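PDB 2WSH: endonuclease II from Enterobacteria phage t4, which nicks and cleaves cytosine-containing double-stranded DNA at specific sequences, using magnesium, so that host DNA is degraded and its nucleotides are reused for phage DNA. Local coordinates for residues K19-L23 with L34-K39; N38-Y44 with G56-R62; Y67-I72 with K83-H88. The protein carries 1 engineered substitution. One frame throughout, in Å; residues are numbered along the deposited sequence. Where two conformers were deposited one is given.

Interaction 1 of 3, residues K19-L23 with L34-K39; sequences KYTEL and LSIPNK
The ring of Tyr-20 lies across the side chain of Ile-36, the two meeting at about a right angle. Ile-36 CD1 comes to 3.6 Å from Tyr-20 CE2, from an oblique direction. Ile-36 CD1 also lies 3.5 Å from Tyr-20 OH. Tyr-20 CG stands opposite the backbone N (chi1 179°), which carries the ring out to the loop. There its hydroxyl donates a hydrogen bond of 2.7 Å from Tyr-20 OH to Pro-37 O. The C=O...O angle is 154°, and the donor is tilted 19° from the carbonyl plane. Lys-39 CB approaches obliquely, 4.0 Å from Tyr-20 CE1, and the two side chains run past each other in opposite directions.

Further along the strand the contact is looser. Ile-36 CG2 touches Thr-21 OG1 at 4.0 Å. Leu-34 closes the apolar end, with its CD2 3.9 Å from Leu-23 CD2.

Segment 34-39 is an irregular loop laid against strand 18-23. Tyr-20 and Thr-21 both face Phe-99, a classic beta bulge in the pairing of strands 18-23 and 97-111. Leu-61 and Arg-62 of helix 61-73 also pack on Tyr-20. Lys-39 extends to a neighbouring subunit, where it packs on Glu-14.

The one directional tie between the segments is at the Tyr-20 hydroxyl, so the loop is positioned chiefly there. The apolar contacts of Ile-36, Leu-34 and Lys-39 fit shapes together but set no direction.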
loop_
_atom_site.group_PDB
_atom_site.type_symbol
_atom_site.label_atom_id
_atom_site.label_comp_id
_atom_site.label_asym_id
_atom_site.label_seq_id
_atom_site.Cartn_x
_atom_site.Cartn_y
_atom_site.Cartn_z
ATOM N N LYS A 19 7.062 -26.114 2.255
ATOM C CA LYS A 19 6.321 -27.309 2.638
ATOM C C LYS A 19 5.886 -27.225 4.089
ATOM O O LYS A 19 6.695 -26.981 4.983
ATOM C CB LYS A 19 7.140 -28.578 2.409
ATOM C CG LYS A 19 6.515 -29.805 3.053
ATOM C CD LYS A 19 7.030 -31.095 2.445
ATOM C CE LYS A 19 6.393 -32.293 3.128
ATOM N NZ LYS A 19 6.834 -33.583 2.532
ATOM N N TYR A 20 4.596 -27.428 4.315
ATOM C CA TYR A 20 4.029 -27.298 5.643
ATOM C C TYR A 20 3.885 -28.667 6.288
ATOM O O TYR A 20 4.376 -28.892 7.388
ATOM C CB TYR A 20 2.679 -26.586 5.573
ATOM C CG TYR A 20 1.995 -26.423 6.912
ATOM C CD1 TYR A 20 2.526 -25.598 7.895
ATOM C CD2 TYR A 20 0.808 -27.087 7.187
ATOM C CE1 TYR A 20 1.896 -25.450 9.120
ATOM C CE2 TYR A 20 0.174 -26.946 8.405
ATOM C CZ TYR A 20 0.718 -26.125 9.367
ATOM O OH TYR A 20 0.076 -25.986 10.575
ATOM N N THR A 21 3.212 -29.583 5.603
ATOM C CA THR A 21 3.081 -30.941 6.116
ATOM C C THR A 21 2.718 -31.940 5.030
ATOM O O THR A 21 2.433 -31.574 3.889
ATOM C CB THR A 21 2.042 -31.034 7.257
ATOM O OG1 THR A 21 2.141 -32.316 7.891
ATOM C CG2 THR A 21 0.628 -30.856 6.718
ATOM N N GLU A 22 2.739 -33.212 5.404
ATOM C CA GLU A 22 2.384 -34.297 4.508
ATOM C C GLU A 22 1.332 -35.145 5.205
ATOM O O GLU A 22 1.345 -35.269 6.428
ATOM C CB GLU A 22 3.627 -35.130 4.191
ATOM C CG GLU A 22 3.378 -36.383 3.372
ATOM C CD GLU A 22 4.671 -37.000 2.862
ATOM O OE1 GLU A 22 5.689 -36.282 2.808
ATOM O OE2 GLU A 22 4.669 -38.198 2.509
ATOM N N LEU A 23 0.402 -35.705 4.437
ATOM C CA LEU A 23 -0.599 -36.599 5.006
ATOM C C LEU A 23 -0.211 -38.048 4.738
ATOM O O LEU A 23 0.317 -38.367 3.674
ATOM C CB LEU A 23 -1.985 -36.307 4.430
ATOM C CG LEU A 23 -2.570 -34.926 4.718
ATOM C CD1 LEU A 23 -3.995 -34.846 4.207
ATOM C CD2 LEU A 23 -2.518 -34.624 6.206
ATOM N N LEU A 34 -1.243 -34.754 13.245
ATOM C CA LEU A 34 -0.280 -33.797 12.730
ATOM C C LEU A 34 0.338 -32.976 13.853
ATOM O O LEU A 34 -0.356 -32.228 14.544
ATOM C CB LEU A 34 -0.951 -32.865 11.723
ATOM C CG LEU A 34 -1.766 -33.541 10.621
ATOM C CD1 LEU A 34 -2.487 -32.497 9.791
ATOM C CD2 LEU A 34 -0.880 -34.420 9.747
ATOM N N SER A 35 1.645 -33.125 14.035
ATOM C CA SER A 35 2.378 -32.275 14.960
ATOM C C SER A 35 3.017 -31.151 14.157
ATOM O O SER A 35 4.060 -31.333 13.528
ATOM C CB SER A 35 3.435 -33.077 15.721
ATOM O OG SER A 35 3.784 -32.432 16.936
ATOM N N ILE A 36 2.369 -29.992 14.167
ATOM C CA ILE A 36 2.796 -28.865 13.350
ATOM C C ILE A 36 2.468 -27.549 14.042
ATOM O O ILE A 36 1.419 -27.422 14.674
ATOM C CB ILE A 36 2.101 -28.891 11.977
ATOM C CG1 ILE A 36 0.599 -29.122 12.155
ATOM C CG2 ILE A 36 2.701 -29.972 11.089
ATOM C CD1 ILE A 36 -0.121 -29.506 10.880
ATOM N N PRO A 37 3.370 -26.564 13.931
ATOM C CA PRO A 37 3.085 -25.234 14.476
ATOM C C PRO A 37 1.998 -24.591 13.633
ATOM O O PRO A 37 1.739 -25.047 12.520
ATOM C CB PRO A 37 4.407 -24.481 14.283
ATOM C CG PRO A 37 5.433 -25.527 13.960
ATOM C CD PRO A 37 4.686 -26.623 13.279
ATOM N N ASN A 38 1.346 -23.553 14.139
ATOM C CA ASN A 38 0.289 -22.937 13.349
ATOM C C ASN A 38 0.825 -21.870 12.403
ATOM O O ASN A 38 1.902 -21.313 12.610
ATOM C CB ASN A 38 -0.838 -22.391 14.227
ATOM C CG ASN A 38 -2.202 -22.511 13.562
ATOM O OD1 ASN A 38 -3.233 -22.534 14.233
ATOM N ND2 ASN A 38 -2.210 -22.601 12.236
ATOM N N LYS A 39 0.056 -21.604 11.357
ATOM C CA LYS A 39 0.454 -20.704 10.293
ATOM C C LYS A 39 -0.811 -19.997 9.829
ATOM O O LYS A 39 -1.787 -20.643 9.454
ATOM C CB LYS A 39 1.117 -21.481 9.154
ATOM C CG LYS A 39 2.000 -20.633 8.253
ATOM C CD LYS A 39 3.105 -21.466 7.631
ATOM C CE LYS A 39 4.308 -21.583 8.558
ATOM N NZ LYS A 39 5.170 -20.363 8.512
#

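Interaction 2 of 3, residues N38-Y44 with G56-R62; sequences NKYNVIY and GKTKNLR. With PO4 (phosphate ion), chain E.
The Tyr-44 ring packs directly on the backbone of Gly-56. Gly-56 CA sits 3.9 Å from the Tyr-44 ring centroid, 23° off the normal, as a CH-pi contact on one face. Tyr-44 CG sits between the backbone N and the carbonyl carbon (chi1 72°), which folds the ring over the neighbouring strand. The phenol end then reaches a phosphate ion, probably from the crystallisation liquor. Phosphate O4 lies at the ring edge. Its hydrogen bond from Tyr-44 OH is modelled at 2.5 Å, a length so short that it is doubtful in detail. Leu-61 CD1 packs 3.7 Å from Tyr-44 CB.

Backbone bonds hold these groups in place. Tyr-44 and Gly-56 form an antiparallel hydrogen-bonded pair, with bonds in both directions. Val-42 and Thr-58 form another, and their CG2 atoms touch at 3.8 Å. This is the hairpin of strands 42-48 and 51-58 in the GIY-YIG nuclease domain. Tyr-44 ends the sequence Val-Ile-Tyr and Gly-56 ends Tyr-Ile-Gly, consistent with the GIY and YIG elements of the family. Asn-41 and Val-42 both face Thr-58, a G1 bulge that ends the regular pairing.

Beyond the bulge the chain turns into helix 61-73. Thr-58 OG1 accepts from Asn-60 N at 3.1 Å, an ST turn. Asn-60 is the N-cap, and its OD1 accepts from Lys-63 N. Leu-61 N donates to Lys-39 O at 2.9 Å, nearly straight at 170°, tying the helix start to the loop before the hairpin.

Farther out, Tyr-54, Arg-64 and Lys-83 also bind the phosphate, and Lys-57 NZ forms a salt bridge with Asp-122.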
loop_
_atom_site.group_PDB
_atom_site.type_symbol
_atom_site.label_atom_id
_atom_site.label_comp_id
_atom_site.label_asym_id
_atom_site.label_seq_id
_atom_site.Cartn_x
_atom_site.Cartn_y
_atom_site.Cartn_z
ATOM N N ASN A 38 1.346 -23.553 14.139
ATOM C CA ASN A 38 0.289 -22.937 13.349
ATOM C C ASN A 38 0.825 -21.870 12.403
ATOM O O ASN A 38 1.902 -21.313 12.610
ATOM C CB ASN A 38 -0.838 -22.391 14.227
ATOM C CG ASN A 38 -2.202 -22.511 13.562
ATOM O OD1 ASN A 38 -3.233 -22.534 14.233
ATOM N ND2 ASN A 38 -2.210 -22.601 12.236
ATOM N N LYS A 39 0.056 -21.604 11.357
ATOM C CA LYS A 39 0.454 -20.704 10.293
ATOM C C LYS A 39 -0.811 -19.997 9.829
ATOM O O LYS A 39 -1.787 -20.643 9.454
ATOM C CB LYS A 39 1.117 -21.481 9.154
ATOM C CG LYS A 39 2.000 -20.633 8.253
ATOM C CD LYS A 39 3.105 -21.466 7.631
ATOM C CE LYS A 39 4.308 -21.583 8.558
ATOM N NZ LYS A 39 5.170 -20.363 8.512
ATOM N N TYR A 40 -0.800 -18.669 9.882
ATOM C CA TYR A 40 -2.006 -17.888 9.643
ATOM C C TYR A 40 -1.895 -17.037 8.386
ATOM O O TYR A 40 -0.803 -16.624 7.999
ATOM C CB TYR A 40 -2.293 -16.983 10.843
ATOM C CG TYR A 40 -2.219 -17.686 12.180
ATOM C CD1 TYR A 40 -3.328 -18.330 12.712
ATOM C CD2 TYR A 40 -1.037 -17.705 12.910
ATOM C CE1 TYR A 40 -3.263 -18.976 13.937
ATOM C CE2 TYR A 40 -0.961 -18.349 14.135
ATOM C CZ TYR A 40 -2.077 -18.981 14.644
ATOM O OH TYR A 40 -2.004 -19.621 15.859
ATOM N N ASN A 41 -3.037 -16.784 7.754
ATOM C CA ASN A 41 -3.109 -15.833 6.650
ATOM C C ASN A 41 -2.218 -16.221 5.470
ATOM O O ASN A 41 -1.314 -15.476 5.094
ATOM C CB ASN A 41 -2.739 -14.437 7.154
ATOM C CG ASN A 41 -3.261 -13.332 6.261
ATOM O OD1 ASN A 41 -2.744 -12.215 6.275
ATOM N ND2 ASN A 41 -4.293 -13.636 5.479
ATOM N N VAL A 42 -2.473 -17.385 4.882
ATOM C CA VAL A 42 -1.615 -17.881 3.812
ATOM C C VAL A 42 -2.386 -18.387 2.601
ATOM O O VAL A 42 -3.569 -18.730 2.686
ATOM C CB VAL A 42 -0.727 -19.049 4.292
ATOM C CG1 VAL A 42 0.191 -18.603 5.422
ATOM C CG2 VAL A 42 -1.596 -20.219 4.727
ATOM N N ILE A 43 -1.693 -18.429 1.472
ATOM C CA ILE A 43 -2.129 -19.212 0.332
ATOM C C ILE A 43 -1.556 -20.597 0.554
ATOM O O ILE A 43 -0.374 -20.741 0.860
ATOM C CB ILE A 43 -1.576 -18.652 -0.985
ATOM C CG1 ILE A 43 -2.209 -17.294 -1.292
ATOM C CG2 ILE A 43 -1.801 -19.637 -2.130
ATOM C CD1 ILE A 43 -3.720 -17.340 -1.421
ATOM N N TYR A 44 -2.390 -21.621 0.441
ATOM C CA TYR A 44 -1.868 -22.971 0.559
ATOM C C TYR A 44 -2.016 -23.745 -0.738
ATOM O O TYR A 44 -2.872 -23.442 -1.563
ATOM C CB TYR A 44 -2.462 -23.717 1.759
ATOM C CG TYR A 44 -3.909 -24.148 1.645
ATOM C CD1 TYR A 44 -4.237 -25.417 1.186
ATOM C CD2 TYR A 44 -4.940 -23.306 2.040
ATOM C CE1 TYR A 44 -5.552 -25.832 1.105
ATOM C CE2 TYR A 44 -6.263 -23.711 1.957
ATOM C CZ TYR A 44 -6.558 -24.977 1.490
ATOM O OH TYR A 44 -7.861 -25.396 1.407
ATOM N N GLY A 56 -5.620 -22.897 -2.284
ATOM C CA GLY A 56 -6.599 -22.397 -1.339
ATOM C C GLY A 56 -6.087 -21.191 -0.578
ATOM O O GLY A 56 -4.911 -20.847 -0.665
ATOM N N LYS A 57 -6.973 -20.538 0.163
ATOM C CA LYS A 57 -6.559 -19.482 1.077
ATOM C C LYS A 57 -7.172 -19.759 2.440
ATOM O O LYS A 57 -8.241 -20.363 2.525
ATOM C CB LYS A 57 -6.996 -18.113 0.557
ATOM C CG LYS A 57 -8.502 -17.947 0.444
ATOM C CD LYS A 57 -8.864 -16.616 -0.199
ATOM C CE LYS A 57 -10.377 -16.425 -0.276
ATOM N NZ LYS A 57 -10.743 -15.209 -1.058
ATOM N N THR A 58 -6.497 -19.333 3.505
ATOM C CA THR A 58 -6.985 -19.591 4.858
ATOM C C THR A 58 -6.410 -18.638 5.906
ATOM O O THR A 58 -5.261 -18.202 5.807
ATOM C CB THR A 58 -6.705 -21.041 5.293
ATOM O OG1 THR A 58 -7.292 -21.284 6.580
ATOM C CG2 THR A 58 -5.208 -21.301 5.367
ATOM N N LYS A 59 -7.222 -18.323 6.911
ATOM C CA LYS A 59 -6.780 -17.512 8.041
ATOM C C LYS A 59 -5.995 -18.365 9.035
ATOM O O LYS A 59 -5.299 -17.838 9.903
ATOM C CB LYS A 59 -7.986 -16.892 8.753
ATOM C CG LYS A 59 -8.782 -15.889 7.935
ATOM C CD LYS A 59 -10.180 -15.722 8.524
ATOM C CE LYS A 59 -11.049 -14.768 7.709
ATOM N NZ LYS A 59 -10.964 -13.356 8.187
ATOM N N ASN A 60 -6.109 -19.685 8.900
ATOM C CA ASN A 60 -5.558 -20.616 9.882
ATOM C C ASN A 60 -5.320 -22.001 9.284
ATOM O O ASN A 60 -6.239 -22.817 9.188
ATOM C CB ASN A 60 -6.502 -20.708 11.084
ATOM C CG ASN A 60 -5.927 -21.519 12.227
ATOM O OD1 ASN A 60 -5.099 -22.408 12.026
ATOM N ND2 ASN A 60 -6.385 -21.231 13.438
ATOM N N LEU A 61 -4.076 -22.270 8.904
ATOM C CA LEU A 61 -3.755 -23.465 8.125
ATOM C C LEU A 61 -3.848 -24.768 8.914
ATOM O O LEU A 61 -4.294 -25.792 8.386
ATOM C CB LEU A 61 -2.373 -23.333 7.481
ATOM C CG LEU A 61 -1.978 -24.440 6.504
ATOM C CD1 LEU A 61 -2.993 -24.546 5.374
ATOM C CD2 LEU A 61 -0.580 -24.189 5.955
ATOM N N ARG A 62 -3.425 -24.742 10.174
ATOM C CA ARG A 62 -3.483 -25.949 10.986
ATOM C C ARG A 62 -4.935 -26.388 11.138
ATOM O O ARG A 62 -5.246 -27.579 11.095
ATOM C CB ARG A 62 -2.830 -25.736 12.357
ATOM C CG ARG A 62 -2.583 -27.033 13.119
ATOM C CD ARG A 62 -1.801 -26.802 14.400
ATOM N NE ARG A 62 -2.578 -26.069 15.394
ATOM C CZ ARG A 62 -2.122 -25.730 16.597
ATOM N NH1 ARG A 62 -0.888 -26.058 16.956
ATOM N NH2 ARG A 62 -2.899 -25.062 17.441
HETATM P P PO4 E . -10.998 -23.850 1.410
HETATM O O1 PO4 E . -10.326 -23.561 0.090
HETATM O O2 PO4 E . -11.531 -22.566 2.006
HETATM O O3 PO4 E . -12.136 -24.831 1.239
HETATM O O4 PO4 E . -9.956 -24.450 2.318
#

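Interaction 3 of 3, residues Y67-I72 with K83-H88; sequences YYRTAI and KSALIH. With PO4 (phosphate ion), chain E.
A phosphate-binding pocket lies at one end of this helix-helix contact. Lys-83 NZ is placed between the phosphate ion and Tyr-68. Lys-83 NZ donates to phosphate O3 at 2.7 Å and to Tyr-68 OH at 3.0 Å. The lysine chain bends at its third torsion (chi3 -60°), which brings NZ to the ring edge. Tyr-68 OH is probably also hydrogen-bonded to Tyr-44 OH, which would give the hydroxyl two partners to hold it.

Helices 61-73 and 82-92 of the GIY-YIG domain cross here. The axes of segments 67-72 and 83-88 are 9.4 Å apart at closest approach and cross at 77°. The backbones come nearest where Tyr-68 passes Ser-84.

Behind the pocket the packing is mostly apolar. Ile-87 CD1 sits over one face of the Tyr-68 ring, 4.0 Å from its centroid, a CH-pi contact. Ser-84 OG lies at the edge of the same ring, 3.6 Å from CD1 of Tyr-68. One turn on, Ile-72 divides its branches. Ile-72 CD1 meets Ile-87 CG2 at 3.6 Å, while Ile-72 CG2 approaches His-88 CD2 obliquely at 3.5 Å.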
loop_
_atom_site.group_PDB
_atom_site.type_symbol
_atom_site.label_atom_id
_atom_site.label_comp_id
_atom_site.label_asym_id
_atom_site.label_seq_id
_atom_site.Cartn_x
_atom_site.Cartn_y
_atom_site.Cartn_z
ATOM N N TYR A 67 -9.260 -30.068 9.453
ATOM C CA TYR A 67 -10.605 -30.205 8.910
ATOM C C TYR A 67 -10.615 -31.318 7.867
ATOM O O TYR A 67 -11.468 -32.207 7.907
ATOM C CB TYR A 67 -11.056 -28.870 8.304
ATOM C CG TYR A 67 -12.297 -28.922 7.434
ATOM C CD1 TYR A 67 -13.527 -28.478 7.914
ATOM C CD2 TYR A 67 -12.236 -29.392 6.126
ATOM C CE1 TYR A 67 -14.662 -28.512 7.117
ATOM C CE2 TYR A 67 -13.362 -29.432 5.323
ATOM C CZ TYR A 67 -14.571 -28.991 5.823
ATOM O OH TYR A 67 -15.692 -29.029 5.026
ATOM N N TYR A 68 -9.657 -31.273 6.942
ATOM C CA TYR A 68 -9.510 -32.317 5.932
ATOM C C TYR A 68 -9.313 -33.672 6.591
ATOM O O TYR A 68 -10.019 -34.627 6.283
ATOM C CB TYR A 68 -8.321 -32.037 5.002
ATOM C CG TYR A 68 -8.527 -30.912 4.014
ATOM C CD1 TYR A 68 -9.594 -30.922 3.127
ATOM C CD2 TYR A 68 -7.637 -29.848 3.952
ATOM C CE1 TYR A 68 -9.779 -29.894 2.221
ATOM C CE2 TYR A 68 -7.815 -28.819 3.047
ATOM C CZ TYR A 68 -8.885 -28.847 2.185
ATOM O OH TYR A 68 -9.060 -27.820 1.285
ATOM N N ARG A 69 -8.338 -33.750 7.494
ATOM C CA ARG A 69 -8.030 -34.996 8.183
ATOM C C ARG A 69 -9.254 -35.589 8.877
ATOM O O ARG A 69 -9.546 -36.779 8.737
ATOM C CB ARG A 69 -6.913 -34.782 9.207
ATOM C CG ARG A 69 -6.761 -35.941 10.176
ATOM C CD ARG A 69 -5.531 -35.794 11.061
ATOM N NE ARG A 69 -5.283 -37.018 11.820
ATOM C CZ ARG A 69 -5.836 -37.294 12.997
ATOM N NH1 ARG A 69 -6.666 -36.428 13.563
ATOM N NH2 ARG A 69 -5.558 -38.437 13.610
ATOM N N THR A 70 -9.960 -34.752 9.628
ATOM C CA THR A 70 -11.129 -35.194 10.377
ATOM C C THR A 70 -12.236 -35.706 9.460
ATOM O O THR A 70 -12.752 -36.805 9.658
ATOM C CB THR A 70 -11.687 -34.067 11.255
ATOM O OG1 THR A 70 -10.685 -33.663 12.193
ATOM C CG2 THR A 70 -12.923 -34.542 12.009
ATOM N N ALA A 71 -12.593 -34.907 8.458
ATOM C CA ALA A 71 -13.628 -35.294 7.503
ATOM C C ALA A 71 -13.338 -36.671 6.925
ATOM O O ALA A 71 -14.237 -37.501 6.790
ATOM C CB ALA A 71 -13.747 -34.262 6.388
ATOM N N ILE A 72 -12.074 -36.914 6.596
ATOM C CA ILE A 72 -11.678 -38.169 5.966
ATOM C C ILE A 72 -11.694 -39.331 6.954
ATOM O O ILE A 72 -12.230 -40.400 6.659
ATOM C CB ILE A 72 -10.281 -38.051 5.309
ATOM C CG1 ILE A 72 -10.323 -37.026 4.170
ATOM C CG2 ILE A 72 -9.802 -39.414 4.810
ATOM C CD1 ILE A 72 -8.960 -36.623 3.647
ATOM N N LYS A 83 -13.212 -32.245 -2.264
ATOM C CA LYS A 83 -11.776 -32.184 -2.024
ATOM C C LYS A 83 -11.323 -33.256 -1.032
ATOM O O LYS A 83 -10.329 -33.943 -1.265
ATOM C CB LYS A 83 -11.357 -30.792 -1.547
ATOM C CG LYS A 83 -11.118 -29.796 -2.667
ATOM C CD LYS A 83 -10.672 -28.454 -2.112
ATOM C CE LYS A 83 -11.725 -27.871 -1.184
ATOM N NZ LYS A 83 -11.204 -26.691 -0.451
ATOM N N SER A 84 -12.049 -33.395 0.072
ATOM C CA SER A 84 -11.715 -34.417 1.057
ATOM C C SER A 84 -11.764 -35.799 0.414
ATOM O O SER A 84 -10.943 -36.664 0.712
ATOM C CB SER A 84 -12.659 -34.352 2.261
ATOM O OG SER A 84 -12.431 -33.180 3.024
ATOM N N ALA A 85 -12.728 -35.993 -0.480
ATOM C CA ALA A 85 -12.880 -37.267 -1.180
ATOM C C ALA A 85 -11.745 -37.499 -2.174
ATOM O O ALA A 85 -11.296 -38.631 -2.368
ATOM C CB ALA A 85 -14.227 -37.329 -1.890
ATOM N N LEU A 86 -11.288 -36.424 -2.808
ATOM C CA LEU A 86 -10.175 -36.516 -3.750
ATOM C C LEU A 86 -8.875 -36.837 -3.016
ATOM O O LEU A 86 -8.072 -37.648 -3.476
ATOM C CB LEU A 86 -10.034 -35.210 -4.536
ATOM C CG LEU A 86 -11.164 -34.910 -5.529
ATOM C CD1 LEU A 86 -11.329 -33.414 -5.729
ATOM C CD2 LEU A 86 -10.919 -35.608 -6.854
ATOM N N ILE A 87 -8.679 -36.195 -1.869
ATOM C CA ILE A 87 -7.506 -36.439 -1.040
ATOM C C ILE A 87 -7.469 -37.893 -0.570
ATOM O O ILE A 87 -6.419 -38.536 -0.576
ATOM C CB ILE A 87 -7.493 -35.507 0.190
ATOM C CG1 ILE A 87 -7.310 -34.049 -0.242
ATOM C CG2 ILE A 87 -6.401 -35.919 1.167
ATOM C CD1 ILE A 87 -7.548 -33.042 0.882
ATOM N N HIS A 88 -8.626 -38.414 -0.176
ATOM C CA HIS A 88 -8.694 -39.777 0.337
ATOM C C HIS A 88 -8.386 -40.827 -0.729
ATOM O O HIS A 88 -7.716 -41.822 -0.450
ATOM C CB HIS A 88 -10.053 -40.055 0.984
ATOM C CG HIS A 88 -10.105 -41.349 1.733
ATOM N ND1 HIS A 88 -11.224 -42.152 1.761
ATOM C CD2 HIS A 88 -9.166 -41.989 2.470
ATOM C CE1 HIS A 88 -10.978 -43.224 2.494
ATOM N NE2 HIS A 88 -9.735 -43.150 2.935
HETATM P P PO4 E . -10.998 -23.850 1.410
HETATM O O1 PO4 E . -10.326 -23.561 0.090
HETATM O O2 PO4 E . -11.531 -22.566 2.006
HETATM O O3 PO4 E . -12.136 -24.831 1.239
HETATM O O4 PO4 E . -9.956 -24.450 2.318
#

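The three interactions follow one another along the chain. Interactions 1 and 2 have centres about 11 Å apart and share Asn-38 and Lys-39. Both reach the same antiparallel sheet. They also touch directly, with Ile-36 O packing against Arg-62 CD. Interactions 2 and 3 are about 17 Å apart between centres. Both use helix 61-73 and both contact the phosphate. A probable Tyr-44 to Tyr-68 hydrogen bond joins them. Interactions 1 and 3, about 15 Å apart between centres, meet where Leu-23 packs on Ile-87. Interactions 2 and 3 thus line one phosphate pocket in the nuclease domain, consistent with a place for the DNA backbone. Interaction 1 instead packs a loop on the sheet and on helix 61-73.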